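Local coordinates for conserved hypothetical protein NMB0706 (Neisseria meningitidis, PDB 1RV9) that is of unknown function but belongs to the YfiH (DUF152, "laccase-domain") family, some of whose members act on purine nucleosides, and so may have a similar activity, at residues 20-25 with 161-166; 31-36 with 247-252; 117-122 with 165-170. One frame throughout, in Å; residues are numbered along the deposited sequence.

Contact 1. Residues 20-25 with 161-166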
loop_
_atom_site.group_PDB
_atom_site.type_symbol
_atom_site.label_atom_id
_atom_site.label_comp_id
_atom_site.label_asym_id
_atom_site.label_seq_id
_atom_site.Cartn_x
_atom_site.Cartn_y
_atom_site.Cartn_z
ATOM N N ALA A 20 5.285 6.076 -9.089
ATOM C CA ALA A 20 4.887 7.142 -8.188
ATOM C C ALA A 20 5.304 8.515 -8.685
ATOM O O ALA A 20 6.433 8.709 -9.137
ATOM C CB ALA A 20 5.475 6.898 -6.806
ATOM N N ASP A 21 4.376 9.463 -8.610
ATOM C CA ASP A 21 4.664 10.830 -9.005
ATOM C C ASP A 21 5.034 11.575 -7.733
ATOM O O ASP A 21 4.169 12.039 -6.989
ATOM C CB ASP A 21 3.446 11.483 -9.665
ATOM C CG ASP A 21 3.648 12.971 -9.913
ATOM O OD1 ASP A 21 4.813 13.398 -10.073
ATOM O OD2 ASP A 21 2.640 13.710 -9.959
ATOM N N TRP A 22 6.333 11.649 -7.472
ATOM C CA TRP A 22 6.845 12.336 -6.301
ATOM C C TRP A 22 8.294 12.737 -6.551
ATOM O O TRP A 22 8.945 12.205 -7.448
ATOM C CB TRP A 22 6.711 11.445 -5.056
ATOM C CG TRP A 22 7.443 10.118 -5.076
ATOM C CD1 TRP A 22 7.999 9.480 -6.154
ATOM C CD2 TRP A 22 7.645 9.254 -3.952
ATOM N NE1 TRP A 22 8.537 8.272 -5.764
ATOM C CE2 TRP A 22 8.334 8.110 -4.417
ATOM C CE3 TRP A 22 7.314 9.340 -2.591
ATOM C CZ2 TRP A 22 8.690 7.054 -3.571
ATOM C CZ3 TRP A 22 7.668 8.293 -1.749
ATOM C CH2 TRP A 22 8.353 7.164 -2.243
ATOM N N PRO A 23 8.807 13.702 -5.774
ATOM C CA PRO A 23 10.189 14.165 -5.939
ATOM C C PRO A 23 11.261 13.243 -5.366
ATOM O O PRO A 23 12.286 13.711 -4.870
ATOM C CB PRO A 23 10.173 15.530 -5.257
ATOM C CG PRO A 23 9.184 15.335 -4.156
ATOM C CD PRO A 23 8.069 14.572 -4.840
ATOM N N ALA A 24 11.036 11.936 -5.444
ATOM C CA ALA A 24 12.011 10.988 -4.919
ATOM C C ALA A 24 13.303 11.043 -5.728
ATOM O O ALA A 24 13.281 11.311 -6.933
ATOM C CB ALA A 24 11.437 9.577 -4.943
ATOM N N PRO A 25 14.451 10.798 -5.072
ATOM C CA PRO A 25 15.748 10.823 -5.758
ATOM C C PRO A 25 15.827 9.769 -6.862
ATOM O O PRO A 25 15.065 8.806 -6.864
ATOM C CB PRO A 25 16.744 10.591 -4.622
ATOM C CG PRO A 25 15.957 9.784 -3.635
ATOM C CD PRO A 25 14.618 10.469 -3.646
ATOM N N MET A 161 9.570 11.135 2.683
ATOM C CA MET A 161 8.461 11.493 1.827
ATOM C C MET A 161 7.644 10.214 1.709
ATOM O O MET A 161 8.199 9.114 1.717
ATOM C CB MET A 161 8.929 12.003 0.458
ATOM C CG MET A 161 9.685 11.025 -0.402
ATOM S SD MET A 161 10.212 11.821 -1.945
ATOM C CE MET A 161 11.680 12.571 -1.427
ATOM N N ALA A 162 6.330 10.365 1.646
ATOM C CA ALA A 162 5.440 9.218 1.551
ATOM C C ALA A 162 4.560 9.329 0.324
ATOM O O ALA A 162 4.157 10.425 -0.068
ATOM C CB ALA A 162 4.575 9.124 2.802
ATOM N N TYR A 163 4.270 8.189 -0.292
ATOM C CA TYR A 163 3.420 8.171 -1.467
ATOM C C TYR A 163 2.172 7.360 -1.166
ATOM O O TYR A 163 2.256 6.213 -0.722
ATOM C CB TYR A 163 4.152 7.548 -2.657
ATOM C CG TYR A 163 3.352 7.588 -3.937
ATOM C CD1 TYR A 163 3.174 8.782 -4.634
ATOM C CD2 TYR A 163 2.758 6.433 -4.444
ATOM C CE1 TYR A 163 2.420 8.825 -5.807
ATOM C CE2 TYR A 163 2.006 6.464 -5.611
ATOM C CZ TYR A 163 1.842 7.660 -6.288
ATOM O OH TYR A 163 1.102 7.685 -7.450
ATOM N N LEU A 164 1.014 7.967 -1.394
ATOM C CA LEU A 164 -0.252 7.292 -1.166
ATOM C C LEU A 164 -0.635 6.612 -2.477
ATOM O O LEU A 164 -0.957 7.276 -3.466
ATOM C CB LEU A 164 -1.327 8.299 -0.754
ATOM C CG LEU A 164 -0.965 9.172 0.451
ATOM C CD1 LEU A 164 -2.126 10.117 0.753
ATOM C CD2 LEU A 164 -0.650 8.301 1.661
ATOM N N GLY A 165 -0.585 5.284 -2.474
ATOM C CA GLY A 165 -0.912 4.519 -3.661
ATOM C C GLY A 165 -2.400 4.438 -3.930
ATOM O O GLY A 165 -3.200 5.012 -3.194
ATOM N N PRO A 166 -2.806 3.713 -4.981
ATOM C CA PRO A 166 -4.221 3.574 -5.332
ATOM C C PRO A 166 -5.028 2.853 -4.258
ATOM O O PRO A 166 -4.704 1.730 -3.884
ATOM C CB PRO A 166 -4.171 2.804 -6.650
ATOM C CG PRO A 166 -2.959 1.944 -6.487
ATOM C CD PRO A 166 -1.955 2.890 -5.861
#
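Met161 leaves strand 161-164 toward the loop 20-25 with its CG set between the backbone N and the carbonyl carbon, and that crowded torsion carries the side chain obliquely across one face of the Trp22 indole. The first atom beyond CB, Met161 CG, touches Trp22 CE3 at 3.6 Å. Met161 SD follows obliquely above the same ring, 4.4 Å from the centroid of the six-membered part, a Met-aromatic contact. It also rests on the loop backbone, 3.6 Å from Ala24 CA. A bend at the last torsion (chi3 84°) then turns Met161 CE to the carbonyl of Pro23, 3.7 Å from its O. An unbranched, polarisable methionine suits this winding path.

The opposite face of the indole receives Tyr163, two residues along the strand and therefore on the same side of it. Tyr163 CB lies over the six-membered ring of Trp22, 3.9 Å from its centroid, while the phenol presents its edge to the five-membered ring in an edge-to-face pair with planes at 58°. Ala20 fills the angle between the two rings: its CB lies over the rim of the indole on the Tyr163 side and 3.4 Å above the centre of the Tyr163 ring, 3° off the normal, a CH-pi contact that a short side chain allows. The loop between strands 17-18 and 28-33 of one sheet thus packs on strand 160-164 of the other, a sheet-to-sheet contact of the alpha-beta-beta-alpha fold.

Contact 2. Residues 31-36 with 247-252. With SO4 (sulfate ion), chain B.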
loop_
_atom_site.group_PDB
_atom_site.type_symbol
_atom_site.label_atom_id
_atom_site.label_comp_id
_atom_site.label_asym_id
_atom_site.label_seq_id
_atom_site.Cartn_x
_atom_site.Cartn_y
_atom_site.Cartn_z
ATOM N N LEU A 31 7.080 0.918 -8.527
ATOM C CA LEU A 31 6.263 0.251 -9.522
ATOM C C LEU A 31 4.893 0.091 -8.891
ATOM O O LEU A 31 4.742 -0.599 -7.881
ATOM C CB LEU A 31 6.835 -1.121 -9.890
ATOM C CG LEU A 31 6.125 -1.807 -11.064
ATOM C CD1 LEU A 31 6.440 -1.054 -12.346
ATOM C CD2 LEU A 31 6.577 -3.256 -11.183
ATOM N N ILE A 32 3.910 0.767 -9.470
ATOM C CA ILE A 32 2.534 0.699 -9.003
ATOM C C ILE A 32 1.835 -0.114 -10.079
ATOM O O ILE A 32 1.518 0.409 -11.143
ATOM C CB ILE A 32 1.904 2.106 -8.925
ATOM C CG1 ILE A 32 2.733 2.995 -7.990
ATOM C CG2 ILE A 32 0.455 2.011 -8.456
ATOM C CD1 ILE A 32 2.847 2.475 -6.568
ATOM N N THR A 33 1.612 -1.397 -9.819
ATOM C CA THR A 33 0.984 -2.237 -10.829
ATOM C C THR A 33 -0.511 -1.994 -10.958
ATOM O O THR A 33 -1.161 -1.486 -10.042
ATOM C CB THR A 33 1.224 -3.744 -10.555
ATOM O OG1 THR A 33 0.412 -4.177 -9.457
ATOM C CG2 THR A 33 2.689 -3.994 -10.217
ATOM N N THR A 34 -1.041 -2.329 -12.128
ATOM C CA THR A 34 -2.465 -2.196 -12.390
ATOM C C THR A 34 -2.950 -3.624 -12.571
ATOM O O THR A 34 -2.158 -4.566 -12.494
ATOM C CB THR A 34 -2.750 -1.393 -13.678
ATOM O OG1 THR A 34 -2.274 -2.122 -14.816
ATOM C CG2 THR A 34 -2.062 -0.034 -13.624
ATOM N N ARG A 35 -4.243 -3.797 -12.811
ATOM C CA ARG A 35 -4.789 -5.136 -12.976
ATOM C C ARG A 35 -4.434 -5.735 -14.332
ATOM O O ARG A 35 -4.660 -6.920 -14.576
ATOM C CB ARG A 35 -6.312 -5.107 -12.804
ATOM C CG ARG A 35 -7.055 -4.389 -13.917
ATOM C CD ARG A 35 -8.553 -4.409 -13.662
ATOM N NE ARG A 35 -9.042 -5.773 -13.505
ATOM C CZ ARG A 35 -10.287 -6.092 -13.162
ATOM N NH1 ARG A 35 -11.184 -5.138 -12.939
ATOM N NH2 ARG A 35 -10.630 -7.366 -13.033
ATOM N N ASN A 36 -3.848 -4.924 -15.201
ATOM C CA ASN A 36 -3.508 -5.382 -16.539
ATOM C C ASN A 36 -2.070 -5.844 -16.752
ATOM O O ASN A 36 -1.155 -5.440 -16.029
ATOM C CB ASN A 36 -3.860 -4.281 -17.533
ATOM C CG ASN A 36 -5.280 -3.793 -17.356
ATOM O OD1 ASN A 36 -6.222 -4.576 -17.427
ATOM N ND2 ASN A 36 -5.442 -2.498 -17.110
ATOM N N ARG A 247 -5.197 -8.871 -6.693
ATOM C CA ARG A 247 -4.502 -7.858 -5.912
ATOM C C ARG A 247 -3.390 -7.247 -6.753
ATOM O O ARG A 247 -2.640 -7.967 -7.410
ATOM C CB ARG A 247 -3.876 -8.478 -4.658
ATOM C CG ARG A 247 -4.876 -9.017 -3.645
ATOM C CD ARG A 247 -5.621 -7.895 -2.943
ATOM N NE ARG A 247 -6.529 -8.406 -1.917
ATOM C CZ ARG A 247 -7.719 -8.949 -2.162
ATOM N NH1 ARG A 247 -8.170 -9.057 -3.407
ATOM N NH2 ARG A 247 -8.456 -9.393 -1.155
ATOM N N MET A 248 -3.302 -5.922 -6.765
ATOM C CA MET A 248 -2.208 -5.287 -7.479
ATOM C C MET A 248 -1.194 -5.004 -6.379
ATOM O O MET A 248 -1.432 -5.337 -5.217
ATOM C CB MET A 248 -2.645 -3.995 -8.183
ATOM C CG MET A 248 -3.401 -3.000 -7.339
ATOM S SD MET A 248 -5.183 -3.199 -7.485
ATOM C CE MET A 248 -5.709 -2.030 -6.247
ATOM N N ALA A 249 -0.061 -4.412 -6.719
ATOM C CA ALA A 249 0.927 -4.151 -5.683
ATOM C C ALA A 249 1.642 -2.839 -5.885
ATOM O O ALA A 249 1.687 -2.304 -6.990
ATOM C CB ALA A 249 1.939 -5.274 -5.641
ATOM N N SER A 250 2.178 -2.316 -4.790
ATOM C CA SER A 250 2.948 -1.086 -4.829
ATOM C C SER A 250 4.321 -1.502 -4.340
ATOM O O SER A 250 4.470 -2.003 -3.214
ATOM C CB SER A 250 2.324 -0.030 -3.920
ATOM O OG SER A 250 1.054 0.344 -4.426
ATOM N N LEU A 251 5.312 -1.320 -5.207
ATOM C CA LEU A 251 6.685 -1.713 -4.918
ATOM C C LEU A 251 7.636 -0.536 -4.931
ATOM O O LEU A 251 7.424 0.446 -5.642
ATOM C CB LEU A 251 7.171 -2.740 -5.949
ATOM C CG LEU A 251 6.382 -4.037 -6.135
ATOM C CD1 LEU A 251 5.127 -3.768 -6.952
ATOM C CD2 LEU A 251 7.265 -5.053 -6.852
ATOM N N ILE A 252 8.697 -0.656 -4.146
ATOM C CA ILE A 252 9.710 0.383 -4.080
ATOM C C ILE A 252 11.058 -0.262 -3.794
ATOM O O ILE A 252 11.154 -1.241 -3.053
ATOM C CB ILE A 252 9.362 1.437 -2.991
ATOM C CG1 ILE A 252 10.363 2.592 -3.045
ATOM C CG2 ILE A 252 9.354 0.794 -1.606
ATOM C CD1 ILE A 252 9.930 3.790 -2.223
HETATM S S SO4 B . -7.255 -9.124 2.396
HETATM O O1 SO4 B . -7.764 -10.260 3.193
HETATM O O2 SO4 B . -6.560 -9.636 1.198
HETATM O O3 SO4 B . -8.382 -8.273 1.980
HETATM O O4 SO4 B . -6.309 -8.338 3.205
HETATM O O HOH W 1 -0.926 -0.741 -7.355
#
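Strands 31-33 and 248-252 run antiparallel, their axes 4.8 Å apart and their directions at 178°. They are neighbours in one sheet of the alpha-beta-beta-alpha sandwich. Leu31 and Leu251 form a hydrogen-bonded pair: Leu31 N gives to Leu251 O at 2.9 Å, and Leu251 N returns a bond to Leu31 O at 2.8 Å. Ile32 and Ser250 make the next, non-hydrogen-bonded pair, after which Thr33 N reaches Ala249 O at 3.0 Å, nearly along the C=O axis (171°).

Here the regular pattern changes. Thr33 places OG1 between its backbone N and carbonyl carbon (chi1 74°), so that the hydroxyl oxygen, rather than the carbonyl, accepts the bond from Ala249 N at 2.8 Å. Thr33 O turns to a water that donates both to it and to Ala249 O. A beta-branched threonine thus keeps strand geometry while its side chain does backbone work where the strand ends. Its OG1 also lies 3.3 Å from Met248 CB.

The two faces differ. Leu31 and Leu251 point to helix 57-71, where aliphatic leucines suit the apolar surface of Val67 and Val71. Ile32 and Ser250 face the other sheet. Ile32 CD1 comes within 3.5 Å of Ser250 OG, and the small serine lies against Pro120 and Leu122.

Just before strand 248-252, Arg247 bends at chi2 and turns the edge of its guanidinium to a sulfate, probably from the crystallisation liquor, that is also bound by His52 and His82. Weak bonds from NE and NH2 accompany the best one, Arg247 NH2 to sulfate O2 at 3.0 Å.

Contact 3. Residues 117-122 with 165-170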
loop_
_atom_site.group_PDB
_atom_site.type_symbol
_atom_site.label_atom_id
_atom_site.label_comp_id
_atom_site.label_asym_id
_atom_site.label_seq_id
_atom_site.Cartn_x
_atom_site.Cartn_y
_atom_site.Cartn_z
ATOM N N ASP A 117 -8.120 -2.080 -2.642
ATOM C CA ASP A 117 -8.936 -1.100 -1.906
ATOM C C ASP A 117 -8.144 -0.520 -0.738
ATOM O O ASP A 117 -8.152 0.690 -0.512
ATOM C CB ASP A 117 -10.233 -1.700 -1.341
ATOM C CG ASP A 117 -11.365 -1.752 -2.361
ATOM O OD1 ASP A 117 -11.222 -1.206 -3.477
ATOM O OD2 ASP A 117 -12.412 -2.345 -2.029
ATOM N N CYS A 118 -7.465 -1.381 0.014
ATOM C CA CYS A 118 -6.692 -0.899 1.153
ATOM C C CYS A 118 -5.592 0.040 0.681
ATOM O O CYS A 118 -5.132 -0.038 -0.455
ATOM C CB CYS A 118 -6.107 -2.067 1.947
ATOM S SG CYS A 118 -7.362 -3.002 2.859
ATOM N N LEU A 119 -5.158 0.925 1.568
ATOM C CA LEU A 119 -4.151 1.911 1.212
ATOM C C LEU A 119 -2.692 1.470 1.230
ATOM O O LEU A 119 -2.190 1.020 2.256
ATOM C CB LEU A 119 -4.293 3.129 2.126
ATOM C CG LEU A 119 -3.274 4.248 1.912
ATOM C CD1 LEU A 119 -3.547 4.952 0.586
ATOM C CD2 LEU A 119 -3.355 5.233 3.074
ATOM N N PRO A 120 -2.000 1.581 0.083
ATOM C CA PRO A 120 -0.588 1.203 0.024
ATOM C C PRO A 120 0.189 2.496 0.266
ATOM O O PRO A 120 -0.151 3.533 -0.303
ATOM C CB PRO A 120 -0.390 0.713 -1.418
ATOM C CG PRO A 120 -1.740 0.901 -2.112
ATOM C CD PRO A 120 -2.524 1.859 -1.264
ATOM N N VAL A 121 1.205 2.456 1.118
ATOM C CA VAL A 121 2.003 3.656 1.359
ATOM C C VAL A 121 3.479 3.336 1.155
ATOM O O VAL A 121 4.008 2.399 1.754
ATOM C CB VAL A 121 1.809 4.208 2.790
ATOM C CG1 VAL A 121 2.606 5.510 2.959
ATOM C CG2 VAL A 121 0.335 4.454 3.054
ATOM N N LEU A 122 4.137 4.103 0.289
ATOM C CA LEU A 122 5.559 3.904 0.029
ATOM C C LEU A 122 6.323 5.034 0.703
ATOM O O LEU A 122 5.812 6.148 0.802
ATOM C CB LEU A 122 5.840 3.926 -1.471
ATOM C CG LEU A 122 5.057 2.925 -2.325
ATOM C CD1 LEU A 122 5.502 3.069 -3.777
ATOM C CD2 LEU A 122 5.302 1.503 -1.826
ATOM N N GLY A 165 -0.585 5.284 -2.474
ATOM C CA GLY A 165 -0.912 4.519 -3.661
ATOM C C GLY A 165 -2.400 4.438 -3.930
ATOM O O GLY A 165 -3.200 5.012 -3.194
ATOM N N PRO A 166 -2.806 3.713 -4.981
ATOM C CA PRO A 166 -4.221 3.574 -5.332
ATOM C C PRO A 166 -5.028 2.853 -4.258
ATOM O O PRO A 166 -4.704 1.730 -3.884
ATOM C CB PRO A 166 -4.171 2.804 -6.650
ATOM C CG PRO A 166 -2.959 1.944 -6.487
ATOM C CD PRO A 166 -1.955 2.890 -5.861
ATOM N N ALA A 167 -6.074 3.509 -3.764
ATOM C CA ALA A 167 -6.928 2.927 -2.735
ATOM C C ALA A 167 -8.378 3.291 -3.009
ATOM O O ALA A 167 -8.684 3.996 -3.974
ATOM C CB ALA A 167 -6.517 3.444 -1.355
ATOM N N ILE A 168 -9.273 2.801 -2.163
ATOM C CA ILE A 168 -10.683 3.113 -2.318
ATOM C C ILE A 168 -10.842 4.540 -1.799
ATOM O O ILE A 168 -10.333 4.879 -0.725
ATOM C CB ILE A 168 -11.560 2.122 -1.513
ATOM C CG1 ILE A 168 -13.039 2.442 -1.727
ATOM C CG2 ILE A 168 -11.184 2.164 -0.031
ATOM C CD1 ILE A 168 -13.973 1.374 -1.194
ATOM N N SER A 169 -11.521 5.383 -2.573
ATOM C CA SER A 169 -11.703 6.773 -2.176
ATOM C C SER A 169 -12.885 6.962 -1.235
ATOM O O SER A 169 -13.753 6.098 -1.122
ATOM C CB SER A 169 -11.882 7.658 -3.411
ATOM O OG SER A 169 -13.153 7.460 -3.998
ATOM N N ALA A 170 -12.907 8.109 -0.565
ATOM C CA ALA A 170 -13.959 8.438 0.386
ATOM C C ALA A 170 -15.355 8.165 -0.160
ATOM O O ALA A 170 -16.188 7.555 0.514
ATOM C CB ALA A 170 -13.833 9.899 0.797
HETATM O O HOH W 2 -5.694 -0.559 -3.001
#
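The methyl of Ala167 is the central bump of this contact, where the loop 165-170 lies roughly antiparallel against the start of strand 119-125, in the six-stranded sheet of the sandwich. Ala167 CB sits in the hollow where the chain turns from Asp117 into the strand, 3.3 Å from Asp117 O and 3.9 Å from Leu119 CD1, which curls in from the side. A methyl fits here, with those two groups close around it.

Two backbone bonds flank this methyl. Ile168 N meets Asp117 O at 2.9 Å in the carbonyl plane, on a lone pair; Gly165 N meets Pro120 O at 2.8 Å. Between them the Pro120 ring is the bump from the strand. Its CG reaches 4.0 Å from Gly165 CA, an approach suited to glycine, which puts no side chain in the way. Proline, lacking an N-H, sets CD 3.4 Å from Pro166 O, whose hydrogen bond comes from water.

At the other end Ile168 leans on the turn, with CG2 3.4 Å from Asp117 O and CB alongside the carboxylate. That buried carboxylate is satisfied elsewhere: OD1 by the hydroxyls of Thr229 and Ser238, OD2 by Arg240 N. Cys118 points away from the loop and may belong to a Cys-His-Asp triad with His135 and Asp100. One water joins the two segments, accepting from Asp117 N and donating to Cys118 O and, at 2.6 Å, to Pro166 O.

Overall arrangement
Contact 1 alone draws its two segments from different sheets; contact 2 pairs strands of one sheet, and contact 3 joins a strand of the other to the loop after its neighbour. Contacts 1 and 3 share Gly165 and Pro166 and are probably joined by Tyr163 N and Leu122 O at 2.8 Å. The sheets then meet as contact 2 packs on both: Ile32 CG2 on Pro166 CD at 3.6 Å, Ser250 OG on Pro120 CB at 3.4 Å, and Ile252 CD1 on Trp22 CH2 at 3.7 Å. Contacts 2 and 3 approach the same sulfate, which may mark a pocket: held by Arg247, it lies about 5 Å from the side chain of Cys118, part of the possible triad.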